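Local coordinates for putative ketosteroid isomerase (Parabacteroides distasonis ATCC 8503, PDB 3KE7), which is a putative ketosteroid isomerase of the SnoaL-like (NTF2) family that probably binds small molecules in its pocket, its natural substrate not being established, at residues Tyr45-Leu50 and Arg61-Gly66; Asp73-Ile78 and Phe93-Tyr98; Ile104-Thr109 and Trp127-Pro132. All coordinates share one frame; numbering follows the deposited sequence. Where two conformers were deposited one is given.

Interaction 1 (Tyr45-Leu50 and Arg61-Gly66)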
loop_
_atom_site.group_PDB
_atom_site.type_symbol
_atom_site.label_atom_id
_atom_site.label_comp_id
_atom_site.label_asym_id
_atom_site.label_seq_id
_atom_site.Cartn_x
_atom_site.Cartn_y
_atom_site.Cartn_z
ATOM N N TYR B 45 -5.270 5.898 5.277
ATOM C CA TYR B 45 -5.227 6.603 3.991
ATOM C C TYR B 45 -4.080 7.617 3.911
ATOM O O TYR B 45 -3.805 8.375 4.861
ATOM C CB TYR B 45 -6.559 7.384 3.841
ATOM C CG TYR B 45 -6.688 8.278 2.613
ATOM C CD1 TYR B 45 -6.136 9.532 2.614
ATOM C CD2 TYR B 45 -7.430 7.882 1.465
ATOM C CE1 TYR B 45 -6.235 10.352 1.540
ATOM C CE2 TYR B 45 -7.550 8.708 0.394
ATOM C CZ TYR B 45 -6.908 9.949 0.424
ATOM O OH TYR B 45 -7.031 10.805 -0.670
ATOM N N PHE B 46 -3.390 7.601 2.765
ATOM C CA PHE B 46 -2.389 8.568 2.406
ATOM C C PHE B 46 -2.722 9.214 1.063
ATOM O O PHE B 46 -3.183 8.554 0.138
ATOM C CB PHE B 46 -1.013 7.925 2.136
ATOM C CG PHE B 46 -0.373 7.170 3.261
ATOM C CD1 PHE B 46 0.499 7.790 4.160
ATOM C CD2 PHE B 46 -0.514 5.799 3.363
ATOM C CE1 PHE B 46 1.216 7.049 5.120
ATOM C CE2 PHE B 46 0.213 5.096 4.371
ATOM C CZ PHE B 46 1.061 5.716 5.197
ATOM N N ASP B 47 -2.373 10.496 0.941
ATOM C CA ASP B 47 -2.345 11.150 -0.360
ATOM C C ASP B 47 -1.327 12.282 -0.266
ATOM O O ASP B 47 -0.818 12.550 0.798
ATOM C CB ASP B 47 -3.723 11.593 -0.915
ATOM C CG ASP B 47 -4.297 12.834 -0.269
ATOM O OD1 ASP B 47 -3.570 13.722 0.237
ATOM O OD2 ASP B 47 -5.565 13.002 -0.386
ATOM N N PRO B 48 -0.991 12.900 -1.372
ATOM C CA PRO B 48 0.097 13.888 -1.358
ATOM C C PRO B 48 -0.168 15.163 -0.631
ATOM O O PRO B 48 0.770 15.968 -0.528
ATOM C CB PRO B 48 0.321 14.175 -2.852
ATOM C CG PRO B 48 -0.143 12.962 -3.533
ATOM C CD PRO B 48 -1.350 12.555 -2.760
ATOM N N SER B 49 -1.380 15.372 -0.124
ATOM C CA SER B 49 -1.652 16.624 0.577
ATOM C C SER B 49 -1.565 16.500 2.087
ATOM O O SER B 49 -1.628 17.494 2.780
ATOM C CB SER B 49 -3.035 17.137 0.229
ATOM O OG SER B 49 -3.989 16.400 0.932
ATOM N N LEU B 50 -1.366 15.298 2.587
ATOM C CA LEU B 50 -1.403 15.097 4.023
ATOM C C LEU B 50 -0.035 15.087 4.675
ATOM O O LEU B 50 0.874 14.431 4.232
ATOM C CB LEU B 50 -2.104 13.768 4.340
ATOM C CG LEU B 50 -3.541 13.600 3.876
ATOM C CD1 LEU B 50 -4.025 12.135 4.087
ATOM C CD2 LEU B 50 -4.428 14.601 4.604
ATOM N N ARG B 61 -13.861 10.262 6.455
ATOM C CA ARG B 61 -15.127 10.920 6.155
ATOM C C ARG B 61 -14.990 12.427 6.255
ATOM O O ARG B 61 -15.378 13.135 5.335
ATOM C CB ARG B 61 -16.231 10.395 7.066
ATOM C CG ARG B 61 -17.557 11.023 6.740
ATOM C CD ARG B 61 -18.615 10.714 7.808
ATOM N NE ARG B 61 -18.518 9.339 8.262
ATOM C CZ ARG B 61 -18.977 8.283 7.607
ATOM N NH1 ARG B 61 -19.602 8.421 6.433
ATOM N NH2 ARG B 61 -18.808 7.066 8.140
ATOM N N THR B 62 -14.431 12.922 7.334
ATOM C CA THR B 62 -14.205 14.355 7.508
ATOM C C THR B 62 -13.372 14.953 6.387
ATOM O O THR B 62 -13.684 16.021 5.859
ATOM C CB THR B 62 -13.538 14.601 8.879
ATOM O OG1 THR B 62 -14.437 14.112 9.880
ATOM C CG2 THR B 62 -13.252 16.110 9.102
ATOM N N TYR B 63 -12.313 14.252 5.986
ATOM C CA TYR B 63 -11.464 14.704 4.895
ATOM C C TYR B 63 -12.249 14.764 3.557
ATOM O O TYR B 63 -12.234 15.771 2.832
ATOM C CB TYR B 63 -10.275 13.752 4.770
ATOM C CG TYR B 63 -9.301 14.106 3.698
ATOM C CD1 TYR B 63 -8.633 15.308 3.724
ATOM C CD2 TYR B 63 -9.021 13.220 2.661
ATOM C CE1 TYR B 63 -7.724 15.633 2.737
ATOM C CE2 TYR B 63 -8.084 13.510 1.710
ATOM C CZ TYR B 63 -7.459 14.740 1.740
ATOM O OH TYR B 63 -6.536 15.119 0.759
ATOM N N TYR B 64 -12.964 13.686 3.260
ATOM C CA TYR B 64 -13.713 13.600 2.020
ATOM C C TYR B 64 -14.873 14.584 1.942
ATOM O O TYR B 64 -15.243 15.047 0.854
ATOM C CB TYR B 64 -14.243 12.149 1.809
ATOM C CG TYR B 64 -13.363 11.298 0.970
ATOM C CD1 TYR B 64 -12.234 10.725 1.462
ATOM C CD2 TYR B 64 -13.694 11.067 -0.341
ATOM C CE1 TYR B 64 -11.431 9.920 0.683
ATOM C CE2 TYR B 64 -12.897 10.282 -1.159
ATOM C CZ TYR B 64 -11.774 9.703 -0.643
ATOM O OH TYR B 64 -10.998 8.936 -1.517
ATOM N N LYS B 65 -15.412 14.979 3.089
ATOM C CA LYS B 65 -16.476 15.972 3.106
ATOM C C LYS B 65 -16.008 17.302 2.523
ATOM O O LYS B 65 -16.831 18.068 2.040
ATOM C CB LYS B 65 -16.966 16.211 4.528
ATOM C CG LYS B 65 -17.871 15.111 5.048
ATOM C CD LYS B 65 -18.166 15.218 6.582
ATOM C CE LYS B 65 -18.664 16.560 6.998
ATOM N NZ LYS B 65 -20.094 16.818 6.568
ATOM N N GLY B 66 -14.709 17.556 2.533
ATOM C CA GLY B 66 -14.168 18.816 2.029
ATOM C C GLY B 66 -13.699 18.747 0.593
ATOM O O GLY B 66 -13.285 19.754 0.047
HETATM O O HOH W 1 -9.002 10.543 -2.652
#

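Interaction 2 (Asp73-Ile78 and Phe93-Tyr98)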
loop_
_atom_site.group_PDB
_atom_site.type_symbol
_atom_site.label_atom_id
_atom_site.label_comp_id
_atom_site.label_asym_id
_atom_site.label_seq_id
_atom_site.Cartn_x
_atom_site.Cartn_y
_atom_site.Cartn_z
ATOM N N ASP B 73 -13.669 13.416 -15.333
ATOM C CA ASP B 73 -14.547 12.586 -16.123
ATOM C C ASP B 73 -13.771 11.488 -16.751
ATOM O O ASP B 73 -14.263 10.380 -16.849
ATOM C CB ASP B 73 -15.225 13.369 -17.255
ATOM C CG ASP B 73 -16.579 13.883 -16.885
ATOM O OD1 ASP B 73 -17.264 13.231 -16.065
ATOM O OD2 ASP B 73 -16.976 14.935 -17.430
ATOM N N HIS B 74 -12.561 11.779 -17.232
ATOM C CA HIS B 74 -11.781 10.729 -17.873
ATOM C C HIS B 74 -10.447 10.407 -17.183
ATOM O O HIS B 74 -9.761 11.282 -16.638
ATOM C CB HIS B 74 -11.568 11.014 -19.344
ATOM C CG HIS B 74 -10.979 9.854 -20.083
ATOM N ND1 HIS B 74 -11.557 8.603 -20.075
ATOM C CD2 HIS B 74 -9.859 9.747 -20.828
ATOM C CE1 HIS B 74 -10.816 7.775 -20.789
ATOM N NE2 HIS B 74 -9.777 8.443 -21.254
ATOM N N PHE B 75 -10.124 9.120 -17.217
ATOM C CA PHE B 75 -8.924 8.577 -16.600
ATOM C C PHE B 75 -8.631 7.238 -17.218
ATOM O O PHE B 75 -9.526 6.583 -17.705
ATOM C CB PHE B 75 -9.098 8.453 -15.070
ATOM C CG PHE B 75 -10.261 7.560 -14.622
ATOM C CD1 PHE B 75 -10.164 6.172 -14.669
ATOM C CD2 PHE B 75 -11.432 8.123 -14.098
ATOM C CE1 PHE B 75 -11.230 5.350 -14.209
ATOM C CE2 PHE B 75 -12.491 7.317 -13.664
ATOM C CZ PHE B 75 -12.381 5.921 -13.715
ATOM N N ASP B 76 -7.342 6.847 -17.217
ATOM C CA ASP B 76 -6.874 5.563 -17.735
ATOM C C ASP B 76 -6.188 4.806 -16.579
ATOM O O ASP B 76 -5.200 5.319 -16.019
ATOM C CB ASP B 76 -5.797 5.738 -18.822
ATOM C CG ASP B 76 -6.299 6.460 -20.068
ATOM O OD1 ASP B 76 -7.467 6.257 -20.478
ATOM O OD2 ASP B 76 -5.490 7.212 -20.658
HETATM N N MSE B 77 -6.655 3.584 -16.291
HETATM C CA MSE B 77 -6.040 2.724 -15.267
HETATM C C MSE B 77 -5.000 1.817 -15.921
HETATM O O MSE B 77 -5.320 0.938 -16.728
HETATM C CB MSE B 77 -7.098 1.924 -14.495
HETATM C CG MSE B 77 -6.503 0.950 -13.468
HETATM SE SE MSE B 77 -7.892 0.072 -12.392
HETATM C CE MSE B 77 -8.580 1.599 -11.362
ATOM N N ILE B 78 -3.739 1.970 -15.496
ATOM C CA ILE B 78 -2.612 1.373 -16.137
ATOM C C ILE B 78 -2.085 0.146 -15.406
ATOM O O ILE B 78 -1.755 0.247 -14.212
ATOM C CB ILE B 78 -1.502 2.452 -16.229
ATOM C CG1 ILE B 78 -1.992 3.630 -17.099
ATOM C CG2 ILE B 78 -0.223 1.875 -16.768
ATOM C CD1 ILE B 78 -1.209 4.925 -16.915
ATOM N N PHE B 93 -2.014 -0.043 -9.125
ATOM C CA PHE B 93 -2.153 0.459 -10.464
ATOM C C PHE B 93 -1.536 1.859 -10.566
ATOM O O PHE B 93 -1.258 2.515 -9.537
ATOM C CB PHE B 93 -3.636 0.489 -10.906
ATOM C CG PHE B 93 -4.567 1.335 -10.041
ATOM C CD1 PHE B 93 -5.151 0.792 -8.914
ATOM C CD2 PHE B 93 -4.913 2.638 -10.408
ATOM C CE1 PHE B 93 -6.012 1.550 -8.118
ATOM C CE2 PHE B 93 -5.790 3.394 -9.639
ATOM C CZ PHE B 93 -6.315 2.832 -8.467
ATOM N N ASN B 94 -1.388 2.296 -11.811
ATOM C CA ASN B 94 -1.126 3.665 -12.116
ATOM C C ASN B 94 -2.391 4.237 -12.733
ATOM O O ASN B 94 -3.198 3.472 -13.305
ATOM C CB ASN B 94 0.105 3.787 -13.022
ATOM C CG ASN B 94 1.370 3.564 -12.252
ATOM O OD1 ASN B 94 1.898 2.457 -12.203
ATOM N ND2 ASN B 94 1.776 4.596 -11.506
ATOM N N LEU B 95 -2.576 5.531 -12.611
ATOM C CA LEU B 95 -3.777 6.161 -13.125
ATOM C C LEU B 95 -3.455 7.477 -13.761
ATOM O O LEU B 95 -2.884 8.333 -13.123
ATOM C CB LEU B 95 -4.769 6.412 -11.989
ATOM C CG LEU B 95 -6.214 6.863 -12.393
ATOM C CD1 LEU B 95 -6.957 5.683 -12.919
ATOM C CD2 LEU B 95 -6.951 7.437 -11.179
ATOM N N ASP B 96 -3.805 7.645 -15.038
ATOM C CA ASP B 96 -3.727 8.974 -15.678
ATOM C C ASP B 96 -5.150 9.652 -15.561
ATOM O O ASP B 96 -6.080 9.130 -16.082
ATOM C CB ASP B 96 -3.310 8.846 -17.142
ATOM C CG ASP B 96 -1.846 8.460 -17.335
ATOM O OD1 ASP B 96 -1.043 8.465 -16.378
ATOM O OD2 ASP B 96 -1.519 8.118 -18.489
ATOM N N SER B 97 -5.243 10.728 -14.785
ATOM C CA SER B 97 -6.482 11.470 -14.504
ATOM C C SER B 97 -6.470 12.751 -15.318
ATOM O O SER B 97 -5.661 13.645 -15.041
ATOM C CB SER B 97 -6.542 11.820 -13.005
ATOM O OG SER B 97 -7.764 12.446 -12.618
ATOM N N TYR B 98 -7.420 12.868 -16.233
ATOM C CA TYR B 98 -7.525 14.041 -17.121
ATOM C C TYR B 98 -8.455 15.116 -16.545
ATOM O O TYR B 98 -9.674 14.975 -16.591
ATOM C CB TYR B 98 -7.999 13.579 -18.480
ATOM C CG TYR B 98 -6.955 12.763 -19.209
ATOM C CD1 TYR B 98 -6.798 11.390 -18.964
ATOM C CD2 TYR B 98 -6.099 13.366 -20.126
ATOM C CE1 TYR B 98 -5.835 10.655 -19.614
ATOM C CE2 TYR B 98 -5.126 12.636 -20.778
ATOM C CZ TYR B 98 -4.992 11.287 -20.522
ATOM O OH TYR B 98 -4.021 10.576 -21.174
HETATM O O HOH W 2 -3.119 8.137 -20.629
HETATM O O HOH W 3 0.929 0.169 -13.269
#

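Interaction 3 (Ile104-Thr109 and Trp127-Pro132). With BCN (bicine), chain F.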
loop_
_atom_site.group_PDB
_atom_site.type_symbol
_atom_site.label_atom_id
_atom_site.label_comp_id
_atom_site.label_asym_id
_atom_site.label_seq_id
_atom_site.Cartn_x
_atom_site.Cartn_y
_atom_site.Cartn_z
ATOM N N ILE B 104 -3.190 14.413 -14.365
ATOM C CA ILE B 104 -2.428 14.055 -13.197
ATOM C C ILE B 104 -2.129 12.557 -13.291
ATOM O O ILE B 104 -3.017 11.747 -13.536
ATOM C CB ILE B 104 -3.138 14.353 -11.854
ATOM C CG1 ILE B 104 -3.536 15.818 -11.742
ATOM C CG2 ILE B 104 -2.183 13.978 -10.664
ATOM C CD1 ILE B 104 -4.277 16.141 -10.428
ATOM N N LYS B 105 -0.850 12.221 -13.163
ATOM C CA LYS B 105 -0.409 10.817 -13.163
ATOM C C LYS B 105 -0.209 10.351 -11.714
ATOM O O LYS B 105 0.546 10.961 -10.961
ATOM C CB LYS B 105 0.892 10.656 -13.984
ATOM C CG LYS B 105 0.799 11.064 -15.467
ATOM C CD LYS B 105 2.146 10.908 -16.142
ATOM C CE LYS B 105 2.483 9.419 -16.322
ATOM N NZ LYS B 105 1.566 8.742 -17.289
ATOM N N TRP B 106 -0.870 9.243 -11.379
ATOM C CA TRP B 106 -0.902 8.712 -10.035
ATOM C C TRP B 106 -0.381 7.276 -9.945
ATOM O O TRP B 106 -0.486 6.510 -10.871
ATOM C CB TRP B 106 -2.354 8.649 -9.533
ATOM C CG TRP B 106 -3.097 9.936 -9.410
ATOM C CD1 TRP B 106 -3.915 10.501 -10.358
ATOM C CD2 TRP B 106 -3.153 10.796 -8.268
ATOM N NE1 TRP B 106 -4.470 11.662 -9.877
ATOM C CE2 TRP B 106 -4.033 11.860 -8.589
ATOM C CE3 TRP B 106 -2.585 10.755 -6.990
ATOM C CZ2 TRP B 106 -4.324 12.889 -7.689
ATOM C CZ3 TRP B 106 -2.878 11.788 -6.102
ATOM C CH2 TRP B 106 -3.743 12.831 -6.459
ATOM N N ASN B 107 0.173 6.990 -8.771
ATOM C CA ASN B 107 0.438 5.649 -8.244
ATOM C C ASN B 107 -0.676 5.371 -7.207
ATOM O O ASN B 107 -1.067 6.269 -6.449
ATOM C CB ASN B 107 1.745 5.645 -7.465
ATOM C CG ASN B 107 2.935 6.059 -8.276
ATOM O OD1 ASN B 107 3.227 5.476 -9.330
ATOM N ND2 ASN B 107 3.695 7.036 -7.754
ATOM N N CYS B 108 -1.137 4.135 -7.141
ATOM C CA CYS B 108 -2.121 3.756 -6.147
ATOM C C CYS B 108 -1.976 2.329 -5.643
ATOM O O CYS B 108 -1.863 1.385 -6.453
ATOM C CB CYS B 108 -3.533 3.946 -6.691
ATOM S SG CYS B 108 -4.848 3.706 -5.435
ATOM N N THR B 109 -2.033 2.191 -4.320
ATOM C CA THR B 109 -2.205 0.919 -3.673
ATOM C C THR B 109 -3.501 0.953 -2.865
ATOM O O THR B 109 -3.647 1.802 -1.961
ATOM C CB THR B 109 -1.075 0.605 -2.724
ATOM O OG1 THR B 109 0.161 0.679 -3.423
ATOM C CG2 THR B 109 -1.252 -0.799 -2.071
ATOM N N TRP B 127 -2.370 6.947 -2.279
ATOM C CA TRP B 127 -2.282 7.658 -3.527
ATOM C C TRP B 127 -1.004 8.473 -3.526
ATOM O O TRP B 127 -0.719 9.165 -2.535
ATOM C CB TRP B 127 -3.451 8.650 -3.701
ATOM C CG TRP B 127 -4.767 8.026 -3.997
ATOM C CD1 TRP B 127 -5.777 7.801 -3.151
ATOM C CD2 TRP B 127 -5.184 7.525 -5.274
ATOM N NE1 TRP B 127 -6.826 7.207 -3.814
ATOM C CE2 TRP B 127 -6.490 7.044 -5.130
ATOM C CE3 TRP B 127 -4.605 7.514 -6.534
ATOM C CZ2 TRP B 127 -7.198 6.473 -6.191
ATOM C CZ3 TRP B 127 -5.316 6.992 -7.614
ATOM C CH2 TRP B 127 -6.597 6.451 -7.426
ATOM N N SER B 128 -0.219 8.410 -4.603
ATOM C CA SER B 128 0.933 9.310 -4.721
ATOM C C SER B 128 1.041 9.794 -6.154
ATOM O O SER B 128 0.532 9.145 -7.091
ATOM C CB SER B 128 2.227 8.646 -4.211
ATOM O OG SER B 128 2.661 7.577 -5.020
ATOM N N TYR B 129 1.748 10.920 -6.351
ATOM C CA TYR B 129 2.017 11.386 -7.707
ATOM C C TYR B 129 3.129 10.576 -8.328
ATOM O O TYR B 129 4.058 10.186 -7.674
ATOM C CB TYR B 129 2.466 12.836 -7.712
ATOM C CG TYR B 129 1.471 13.818 -7.163
ATOM C CD1 TYR B 129 0.190 13.869 -7.646
ATOM C CD2 TYR B 129 1.873 14.781 -6.224
ATOM C CE1 TYR B 129 -0.724 14.839 -7.182
ATOM C CE2 TYR B 129 0.961 15.754 -5.760
ATOM C CZ TYR B 129 -0.324 15.731 -6.230
ATOM O OH TYR B 129 -1.227 16.690 -5.806
ATOM N N VAL B 130 3.036 10.401 -9.641
ATOM C CA VAL B 130 4.109 9.798 -10.417
ATOM C C VAL B 130 5.195 10.850 -10.604
ATOM O O VAL B 130 4.933 11.945 -11.145
ATOM C CB VAL B 130 3.637 9.323 -11.800
ATOM C CG1 VAL B 130 4.822 8.966 -12.739
ATOM C CG2 VAL B 130 2.675 8.103 -11.686
ATOM N N LYS B 131 6.416 10.533 -10.160
ATOM C CA LYS B 131 7.592 11.375 -10.390
ATOM C C LYS B 131 7.317 12.857 -10.137
ATOM O O LYS B 131 7.524 13.705 -11.043
ATOM C CB LYS B 131 8.079 11.150 -11.831
ATOM C CG LYS B 131 8.549 9.729 -12.036
ATOM C CD LYS B 131 8.935 9.429 -13.501
ATOM C CE LYS B 131 10.245 10.004 -13.841
ATOM N NZ LYS B 131 10.680 9.563 -15.207
ATOM N N PRO B 132 6.881 13.201 -8.915
ATOM C CA PRO B 132 6.510 14.585 -8.628
ATOM C C PRO B 132 7.672 15.544 -8.736
ATOM O O PRO B 132 7.434 16.731 -9.055
ATOM C CB PRO B 132 6.002 14.532 -7.180
ATOM C CG PRO B 132 6.615 13.293 -6.599
ATOM C CD PRO B 132 6.668 12.331 -7.749
HETATM N N1 BCN F . -8.051 10.967 -6.254
HETATM C C1 BCN F . -7.671 11.839 -5.133
HETATM C C2 BCN F . -7.626 13.309 -5.589
HETATM O O21 BCN F . -7.136 14.182 -4.841
HETATM O O22 BCN F . -8.088 13.596 -6.715
HETATM C C3 BCN F . -8.856 9.827 -5.785
HETATM C C4 BCN F . -10.318 10.237 -5.608
HETATM O O4 BCN F . -10.693 10.900 -6.825
HETATM C C5 BCN F . -6.829 10.484 -6.876
HETATM C C6 BCN F . -7.113 10.029 -8.284
HETATM O O6 BCN F . -7.889 11.034 -8.989
HETATM O O HOH W 4 6.409 7.678 -8.993
#

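Interaction 1 (Tyr45-Leu50 and Arg61-Gly66)
Leu50 and Tyr63 bring the two backbones closest, yet their CA atoms stay 10.1 Å apart: strand 43-46 runs out into a type I turn from Asp47 to Leu50 beside helix 57-65, and side chains bridge the gap. At the centre lies the carboxylate of Asp47, which Tyr63 meets tip to tip, carboxylate and ring planes 53° apart. CG of Tyr63 is anti to its backbone N (chi1 -179°), which starts the ring off toward the turn. Its OH donates to the syn lone pair of Asp47 OD2 over 2.6 Å. The same oxygen takes a second bond on its anti side, from Tyr45 OH at 2.7 Å, 18° out of the carboxylate plane. The other oxygen serves its own turn. Ser49 N donates to Asp47 OD1 at 2.8 Å, closing an Asx turn; a further bond from Ser49 OG to OD1 holds in one of two conformers and is less certain.

Round this polar core the rings pack obliquely. Tyr45 and Tyr63 cross at about a right angle, Tyr45 CE1 lying 3.7 Å from Tyr63 CE2. Leu50 places CD2 at 3.9 Å from Tyr63 CE1. Farther along, a water gives a hydrogen to Tyr45 OH and lies 2.8 Å from Tyr64 OH, so Tyr64 is linked to Tyr45 through water, as Tyr63 is through Asp47. Tyr45 also packs on Thr125 and Trp127 of strand 120-129, while Tyr64 packs on Phe35 and Val36 of helix 34-38.

The chemistry implies a carboxylate clamped from both ends. Two phenols hold one oxygen and the backbone N of Ser49 holds the other, so a buried polar group is well satisfied, its rotation is restrained, and the end of the strand is joined to the helix through directional bonds.

Interaction 2 (Asp73-Ile78 and Phe93-Tyr98)
Met77 lays its end over a face of the Phe93 ring, a Met-aromatic contact made here by selenomethionine. Its CE stands 3.8 Å from the ring centroid, only 12° off the normal, and SE follows over the same face; a bend at chi3 (-68°) swings CE there. Beside this pair Leu95 points CD1 at the neighbouring strand, 3.7 Å from Phe75 CD1, the two side chains slanting past each other.

On the face carrying His74, Asp76, Ile78, Asn94, Asp96 and Tyr98 the character is mostly polar. In one of its two conformers, and so with less certainty, His74 lies beside Tyr98, pointing the same way, with planes near parallel but slid apart. Asp76 crosses the edge of Tyr98, its OD2 3.6 Å from CE1 of that ring. A water accepts from Tyr98 OH and donates to OD2 of both Asp76 and Asp96, which may ease the repulsion between the two nearby carboxylates; Asp96 has a salt bridge to Lys105 as well. Ile78 sets CD1 against that same carboxylate.

Antiparallel backbone bonds fix the register, among them Ile78 N to Asn94 O at 2.7 Å. Helix 15-28 packs against Phe75, Met77 and Phe93, with Leu27 touching the first two, while strand 102-114 flanks strand 88-99 and strand 74-85 closes the sheet within the chain.

Interaction 3 (Ile104-Thr109 and Trp127-Pro132)
Asn107 and Ser128 exchange two backbone hydrogen bonds, Asn107 N to Ser128 O at 2.8 Å and Ser128 N to Asn107 O at 3.0 Å. Farther along, Val130 N donates to Lys105 O at 2.9 Å, extending the pairing past the end of strand 120-129. Both side chains of the first pair also have partners outside: Asn107 OD1 accepts from Asn94 ND2, and Ser128 OG bonds His126 of the second subunit.

Outward from the backbone, aromatic rings dominate. Trp127 turns its edge toward the face of Trp106, planes 76° apart. One face of Trp127 carries Cys108 SG, 3.6 Å from the centroid of the six-membered ring; its opposite face carries bicine C5 over the centre. Trp106 is also flanked on both faces, but toward its rim, with Tyr129 and Ile104 on one side and bicine on the other. Tyr129 CE1 comes within 3.7 Å of Trp106 CH2, and Val130 CG2 packs beside Asn107 OD1.

Two tryptophans from paired strands thus form a corner of the bicine pocket. Such a ligand pocket in the concavity of a curved beta sheet is characteristic of the NTF2-like fold.

All three contacts involve one curved sheet and are partly buried. Interaction 3, in which no touching residue is exposed, is the most enclosed; interactions 1 and 2 each reach the surface. Interaction 1 joins a turn to a helix through directional side-chain bonds, whereas interactions 2 and 3 pair strands of successive hairpins through their backbones. Interactions 2 and 3 adjoin where strands 88-99 and 102-114 are neighbours, Ser97 O lying 2.7 Å from Ile104 N. Interaction 1 meets interaction 3 where Pro48 packs on Trp106 and Tyr129. Polar water-linked groups mark the face of interaction 2 that carries Asp76 and Asp96, while aromatic packing round bicine marks interaction 3.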